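Local coordinates for glycoside hydrolase family 81 (Clostridium thermocellum, PDB 6FOP), which probably hydrolyses beta-1,3-glucans such as laminarin, as a family 81 glycoside hydrolase of the Clostridium thermocellum cellulosome, at residues 77-82 against 547-552; 263-268 against 532-537. All coordinates share one frame; numbering follows the deposited sequence.

Contact 1 of 2, residues 77-82 against 547-552; sequences SGIAYF and YGHNYA
G78 meets Y547, G548 and H549 with one carbonyl. Its O accepts the N-H of G548 at 2.9 Å, a nearly straight bond (N-H...O 165°) on a lone pair in the carbonyl plane. Around the same oxygen, CD1 of Y547 and CD2 of H549 each lie 3.4 Å from G78 O. G78 and Y547 form a single backbone bridge, with no longer pairing across these segments. The backbone angles of G78 would jam a side chain against the preceding carbonyl.

I79 comes next. Its CB points away, so the backbone makes the nearer contacts. I79 O lies 3.5 Å from CE1 of Y547, at the ring edge, and I79 CA faces the imidazole edge, 3.9 Å from NE2 of H549. A80 presents its backbone N to the same edge of the Y547 ring. Y81 adds a looser apolar touch, its CB 4.5 Å from CD1 of Y547.

The Y547 ring reaches this backbone with CG anti to its own N (chi1 178°). CD2 of H549 lies over one face, offset toward the rim. The hydroxyl bonds to Y551 O at 2.7 Å, tying the ring into its own loop.

H549 ND1 bonds to E605, and its ring stacks on H562; E605 and H562 are nickel ligands. The contact thus borders the nickel site. Strand 80-82 is an edge strand of a four-stranded antiparallel sheet, beside strand 559-561. The 547-552 loop leads into strand 554-556 of that sheet and packs against helix 592-606.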
loop_
_atom_site.group_PDB
_atom_site.type_symbol
_atom_site.label_atom_id
_atom_site.label_comp_id
_atom_site.label_asym_id
_atom_site.label_seq_id
_atom_site.Cartn_x
_atom_site.Cartn_y
_atom_site.Cartn_z
ATOM N N SER A 77 -12.187 -21.568 -6.388
ATOM C CA SER A 77 -11.960 -21.607 -7.820
ATOM C C SER A 77 -12.778 -20.516 -8.482
ATOM O O SER A 77 -13.844 -20.124 -7.999
ATOM C CB SER A 77 -12.368 -22.953 -8.394
ATOM O OG SER A 77 -13.736 -23.141 -8.163
ATOM N N GLY A 78 -12.301 -20.059 -9.621
ATOM C CA GLY A 78 -13.076 -19.138 -10.427
ATOM C C GLY A 78 -12.775 -17.702 -10.084
ATOM O O GLY A 78 -11.666 -17.236 -10.302
ATOM N N ILE A 79 -13.771 -17.006 -9.537
ATOM C CA ILE A 79 -13.708 -15.561 -9.389
ATOM C C ILE A 79 -12.889 -15.111 -8.192
ATOM O O ILE A 79 -12.509 -13.945 -8.121
ATOM C CB ILE A 79 -15.137 -14.951 -9.315
ATOM C CG1 ILE A 79 -15.125 -13.479 -9.800
ATOM C CG2 ILE A 79 -15.749 -15.106 -7.934
ATOM C CD1 ILE A 79 -16.475 -12.877 -10.095
ATOM N N ALA A 80 -12.626 -16.008 -7.248
ATOM C CA ALA A 80 -11.925 -15.640 -6.018
ATOM C C ALA A 80 -11.136 -16.830 -5.496
ATOM O O ALA A 80 -11.502 -17.990 -5.707
ATOM C CB ALA A 80 -12.914 -15.193 -4.971
ATOM N N TYR A 81 -10.053 -16.529 -4.796
ATOM C CA TYR A 81 -9.284 -17.544 -4.100
ATOM C C TYR A 81 -9.151 -17.106 -2.666
ATOM O O TYR A 81 -8.888 -15.947 -2.403
ATOM C CB TYR A 81 -7.930 -17.720 -4.756
ATOM C CG TYR A 81 -7.232 -19.013 -4.356
ATOM C CD1 TYR A 81 -7.747 -20.245 -4.733
ATOM C CD2 TYR A 81 -6.086 -19.008 -3.581
ATOM C CE1 TYR A 81 -7.126 -21.424 -4.375
ATOM C CE2 TYR A 81 -5.443 -20.184 -3.236
ATOM C CZ TYR A 81 -5.982 -21.397 -3.619
ATOM O OH TYR A 81 -5.357 -22.583 -3.268
ATOM N N PHE A 82 -9.345 -18.057 -1.746
ATOM C CA PHE A 82 -9.537 -17.774 -0.322
ATOM C C PHE A 82 -8.438 -18.315 0.577
ATOM O O PHE A 82 -7.943 -19.429 0.375
ATOM C CB PHE A 82 -10.866 -18.358 0.140
ATOM C CG PHE A 82 -12.065 -17.853 -0.624
ATOM C CD1 PHE A 82 -12.685 -16.661 -0.292
ATOM C CD2 PHE A 82 -12.613 -18.621 -1.641
ATOM C CE1 PHE A 82 -13.804 -16.217 -0.997
ATOM C CE2 PHE A 82 -13.716 -18.184 -2.345
ATOM C CZ PHE A 82 -14.313 -16.981 -2.019
ATOM N N TYR A 547 -7.712 -20.367 -9.683
ATOM C CA TYR A 547 -8.205 -19.013 -9.880
ATOM C C TYR A 547 -8.306 -18.800 -11.389
ATOM O O TYR A 547 -7.379 -19.095 -12.140
ATOM C CB TYR A 547 -7.275 -18.009 -9.193
ATOM C CG TYR A 547 -7.672 -16.563 -9.366
ATOM C CD1 TYR A 547 -8.826 -16.085 -8.805
ATOM C CD2 TYR A 547 -6.876 -15.678 -10.078
ATOM C CE1 TYR A 547 -9.197 -14.763 -8.931
ATOM C CE2 TYR A 547 -7.240 -14.348 -10.232
ATOM C CZ TYR A 547 -8.390 -13.896 -9.655
ATOM O OH TYR A 547 -8.803 -12.610 -9.797
ATOM N N GLY A 548 -9.446 -18.297 -11.828
ATOM C CA GLY A 548 -9.777 -18.278 -13.253
ATOM C C GLY A 548 -9.371 -17.059 -14.071
ATOM O O GLY A 548 -9.960 -16.808 -15.122
ATOM N N HIS A 549 -8.383 -16.311 -13.620
ATOM C CA HIS A 549 -8.014 -15.037 -14.235
ATOM C C HIS A 549 -6.513 -14.827 -14.117
ATOM O O HIS A 549 -5.877 -15.377 -13.209
ATOM C CB HIS A 549 -8.779 -13.885 -13.545
ATOM C CG HIS A 549 -10.251 -14.121 -13.428
ATOM N ND1 HIS A 549 -11.132 -13.778 -14.433
ATOM C CD2 HIS A 549 -10.985 -14.764 -12.490
ATOM C CE1 HIS A 549 -12.350 -14.158 -14.100
ATOM N NE2 HIS A 549 -12.289 -14.764 -12.925
ATOM N N ASN A 550 -5.984 -13.933 -14.955
ATOM C CA ASN A 550 -4.597 -13.487 -14.934
ATOM C C ASN A 550 -4.378 -12.165 -14.177
ATOM O O ASN A 550 -3.298 -11.592 -14.223
ATOM C CB ASN A 550 -4.016 -13.424 -16.352
ATOM C CG ASN A 550 -4.625 -12.319 -17.216
ATOM O OD1 ASN A 550 -5.193 -11.334 -16.735
ATOM N ND2 ASN A 550 -4.570 -12.537 -18.531
ATOM N N TYR A 551 -5.416 -11.739 -13.464
ATOM C CA TYR A 551 -5.517 -10.429 -12.847
ATOM C C TYR A 551 -6.452 -10.562 -11.659
ATOM O O TYR A 551 -7.465 -11.244 -11.768
ATOM C CB TYR A 551 -6.110 -9.455 -13.867
ATOM C CG TYR A 551 -6.681 -8.162 -13.299
ATOM C CD1 TYR A 551 -5.856 -7.256 -12.601
ATOM C CD2 TYR A 551 -8.017 -7.851 -13.438
ATOM C CE1 TYR A 551 -6.366 -6.081 -12.090
ATOM C CE2 TYR A 551 -8.533 -6.682 -12.928
ATOM C CZ TYR A 551 -7.696 -5.781 -12.269
ATOM O OH TYR A 551 -8.202 -4.604 -11.804
ATOM N N ALA A 552 -6.083 -9.923 -10.550
ATOM C CA ALA A 552 -6.978 -9.741 -9.408
ATOM C C ALA A 552 -7.254 -8.254 -9.267
ATOM O O ALA A 552 -6.320 -7.453 -9.171
ATOM C CB ALA A 552 -6.362 -10.279 -8.116
#

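Contact 2 of 2, residues 263-268 against 532-537; sequences LYPHQW and CNYWFD
H266 and Y534 carry this contact. Their side chains cross at about a right angle, and the ring planes stand at 88°. They are joined through ND1 of H266 and OH of Y534, 2.7 Å apart in a nearly straight hydrogen bond (168°). Either atom could be the donor. The hydroxyl lies in the plane of the imidazole, and ND1 lies in the plane of the phenol ring. Each ring therefore meets the other's polar atom at an edge. The ring centroids are 5.6 Å apart. H266 CG sits between its own backbone N and carbonyl carbon (chi1 77°), which places it 3.5 Å from Y534 OH. CG of Q267 lies over one face of the imidazole, offset toward the rim.

The tyrosine hydroxyl is also packed round by carbon. Y264 CB lies 3.3 Å from Y534 OH, and P265 CD lies 3.7 Å from the same oxygen. The side chains of Y264 and Y534 also cross at about a right angle. On the Y534 ring itself, CB of N533 sits over the centre of one face.

N533 also touches H266, with ND2 3.6 Å from CB of H266. The amide is held elsewhere: OD1 bonds to R269 and ND2 to E529 O.

Y264 is the N-cap of helix 265-268. Its O accepts from both Q267 N and W268 N, and its N bonds to Q267 OE1 at 2.9 Å. Its hydroxyl bonds to H56 and K129. This is a buried contact with a hydrogen bond at its centre. It sets the short helix, which follows strand 260-263, against the C-terminal part of helix 514-534. Strands 286-292 and 295-301 pack against the side chains of L263, Y264 and Q267.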
loop_
_atom_site.group_PDB
_atom_site.type_symbol
_atom_site.label_atom_id
_atom_site.label_comp_id
_atom_site.label_asym_id
_atom_site.label_seq_id
_atom_site.Cartn_x
_atom_site.Cartn_y
_atom_site.Cartn_z
ATOM N N LEU A 263 9.244 -14.099 4.410
ATOM C CA LEU A 263 9.263 -13.075 3.363
ATOM C C LEU A 263 8.265 -13.400 2.288
ATOM O O LEU A 263 8.169 -14.534 1.861
ATOM C CB LEU A 263 10.656 -12.998 2.719
ATOM C CG LEU A 263 11.702 -12.145 3.415
ATOM C CD1 LEU A 263 12.022 -12.622 4.831
ATOM C CD2 LEU A 263 12.989 -12.120 2.588
ATOM N N TYR A 264 7.523 -12.380 1.864
ATOM C CA TYR A 264 6.633 -12.511 0.727
ATOM C C TYR A 264 7.421 -12.542 -0.590
ATOM O O TYR A 264 8.571 -12.047 -0.649
ATOM C CB TYR A 264 5.723 -11.320 0.681
ATOM C CG TYR A 264 4.697 -11.160 1.778
ATOM C CD1 TYR A 264 3.659 -12.072 1.938
ATOM C CD2 TYR A 264 4.759 -10.088 2.676
ATOM C CE1 TYR A 264 2.665 -11.869 2.889
ATOM C CE2 TYR A 264 3.751 -9.860 3.597
ATOM C CZ TYR A 264 2.719 -10.756 3.725
ATOM O OH TYR A 264 1.729 -10.461 4.637
ATOM N N PRO A 265 6.804 -13.041 -1.672
ATOM C CA PRO A 265 7.491 -13.019 -2.971
ATOM C C PRO A 265 8.047 -11.665 -3.412
ATOM O O PRO A 265 9.155 -11.619 -3.962
ATOM C CB PRO A 265 6.403 -13.501 -3.924
ATOM C CG PRO A 265 5.607 -14.448 -3.085
ATOM C CD PRO A 265 5.544 -13.784 -1.743
ATOM N N HIS A 266 7.320 -10.570 -3.188
ATOM C CA HIS A 266 7.893 -9.282 -3.611
ATOM C C HIS A 266 9.176 -8.916 -2.868
ATOM O O HIS A 266 9.912 -8.017 -3.310
ATOM C CB HIS A 266 6.871 -8.144 -3.523
ATOM C CG HIS A 266 6.639 -7.661 -2.135
ATOM N ND1 HIS A 266 5.801 -8.324 -1.269
ATOM C CD2 HIS A 266 7.141 -6.606 -1.449
ATOM C CE1 HIS A 266 5.821 -7.718 -0.103
ATOM N NE2 HIS A 266 6.615 -6.665 -0.189
ATOM N N GLN A 267 9.435 -9.567 -1.726
ATOM C CA GLN A 267 10.662 -9.366 -0.956
ATOM C C GLN A 267 11.750 -10.352 -1.354
ATOM O O GLN A 267 12.913 -9.971 -1.457
ATOM C CB GLN A 267 10.397 -9.515 0.538
ATOM C CG GLN A 267 9.457 -8.441 1.083
ATOM C CD GLN A 267 8.880 -8.748 2.439
ATOM O OE1 GLN A 267 8.605 -9.893 2.740
ATOM N NE2 GLN A 267 8.685 -7.739 3.249
ATOM N N TRP A 268 11.407 -11.640 -1.509
ATOM C CA TRP A 268 12.465 -12.625 -1.792
ATOM C C TRP A 268 12.835 -12.766 -3.252
ATOM O O TRP A 268 13.948 -13.205 -3.563
ATOM C CB TRP A 268 12.153 -14.010 -1.180
ATOM C CG TRP A 268 10.916 -14.759 -1.624
ATOM C CD1 TRP A 268 9.793 -14.956 -0.880
ATOM C CD2 TRP A 268 10.683 -15.438 -2.871
ATOM N NE1 TRP A 268 8.896 -15.724 -1.564
ATOM C CE2 TRP A 268 9.421 -16.032 -2.792
ATOM C CE3 TRP A 268 11.452 -15.654 -4.019
ATOM C CZ2 TRP A 268 8.861 -16.765 -3.861
ATOM C CZ3 TRP A 268 10.889 -16.390 -5.089
ATOM C CH2 TRP A 268 9.615 -16.929 -4.987
ATOM N N CYS A 532 2.908 -5.811 -9.249
ATOM C CA CYS A 532 3.327 -6.767 -10.246
ATOM C C CYS A 532 3.140 -8.232 -9.810
ATOM O O CYS A 532 3.038 -9.118 -10.647
ATOM C CB CYS A 532 4.748 -6.490 -10.681
ATOM S SG CYS A 532 4.923 -4.969 -11.619
ATOM N N ASN A 533 3.118 -8.464 -8.498
ATOM C CA ASN A 533 2.822 -9.771 -7.945
ATOM C C ASN A 533 1.352 -10.026 -7.640
ATOM O O ASN A 533 0.768 -10.980 -8.195
ATOM C CB ASN A 533 3.675 -9.983 -6.683
ATOM C CG ASN A 533 5.114 -10.232 -7.032
ATOM O OD1 ASN A 533 5.481 -11.335 -7.442
ATOM N ND2 ASN A 533 5.939 -9.228 -6.874
ATOM N N TYR A 534 0.753 -9.223 -6.769
ATOM C CA TYR A 534 -0.533 -9.591 -6.146
ATOM C C TYR A 534 -1.738 -9.150 -6.963
ATOM O O TYR A 534 -2.816 -9.673 -6.782
ATOM C CB TYR A 534 -0.601 -9.118 -4.676
ATOM C CG TYR A 534 0.680 -9.465 -3.942
ATOM C CD1 TYR A 534 1.134 -10.785 -3.862
ATOM C CD2 TYR A 534 1.473 -8.478 -3.405
ATOM C CE1 TYR A 534 2.347 -11.097 -3.277
ATOM C CE2 TYR A 534 2.683 -8.754 -2.820
ATOM C CZ TYR A 534 3.132 -10.069 -2.753
ATOM O OH TYR A 534 4.359 -10.355 -2.178
ATOM N N TRP A 535 -1.556 -8.161 -7.837
ATOM C CA TRP A 535 -2.621 -7.747 -8.770
ATOM C C TRP A 535 -2.469 -8.333 -10.176
ATOM O O TRP A 535 -3.429 -8.834 -10.753
ATOM C CB TRP A 535 -2.702 -6.201 -8.838
ATOM C CG TRP A 535 -3.468 -5.543 -7.709
ATOM C CD1 TRP A 535 -4.733 -5.144 -7.742
ATOM C CD2 TRP A 535 -2.998 -5.259 -6.359
ATOM N NE1 TRP A 535 -5.114 -4.577 -6.556
ATOM C CE2 TRP A 535 -4.061 -4.631 -5.680
ATOM C CE3 TRP A 535 -1.784 -5.429 -5.684
ATOM C CZ2 TRP A 535 -3.947 -4.175 -4.363
ATOM C CZ3 TRP A 535 -1.680 -4.987 -4.367
ATOM C CH2 TRP A 535 -2.766 -4.397 -3.717
ATOM N N PHE A 536 -1.249 -8.308 -10.711
ATOM C CA PHE A 536 -1.026 -8.765 -12.086
ATOM C C PHE A 536 -0.332 -10.122 -12.219
ATOM O O PHE A 536 -0.334 -10.685 -13.316
ATOM C CB PHE A 536 -0.207 -7.735 -12.870
ATOM C CG PHE A 536 -0.847 -6.376 -12.988
ATOM C CD1 PHE A 536 -2.191 -6.251 -13.281
ATOM C CD2 PHE A 536 -0.092 -5.207 -12.845
ATOM C CE1 PHE A 536 -2.790 -5.002 -13.395
ATOM C CE2 PHE A 536 -0.682 -3.944 -12.990
ATOM C CZ PHE A 536 -2.040 -3.850 -13.237
ATOM N N ASP A 537 0.261 -10.621 -11.120
ATOM C CA ASP A 537 1.015 -11.896 -11.119
ATOM C C ASP A 537 1.831 -12.062 -12.413
ATOM O O ASP A 537 1.694 -13.041 -13.158
ATOM C CB ASP A 537 0.068 -13.100 -10.904
ATOM C CG ASP A 537 0.792 -14.408 -10.658
ATOM O OD1 ASP A 537 1.980 -14.399 -10.331
ATOM O OD2 ASP A 537 0.113 -15.472 -10.764
#

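From the N terminus, the chain first passes 77-82, which includes edge strand 80-82. It then runs through the N-terminal beta sheets to 263-268 at the end of strand 260-263. A part richer in helix than in strand follows, up to 532-537, where contact 2 closes a loop of 263 residues. Ten residues on, 547-552 closes contact 1, so contact 2 is nested inside the larger loop. The centres are about 16 Å apart. The two later segments touch directly: A552 N lies 2.9 Å from W535 O, a probable hydrogen bond. Both contacts join earlier, strand-rich chain to the family 81 C-terminal domain.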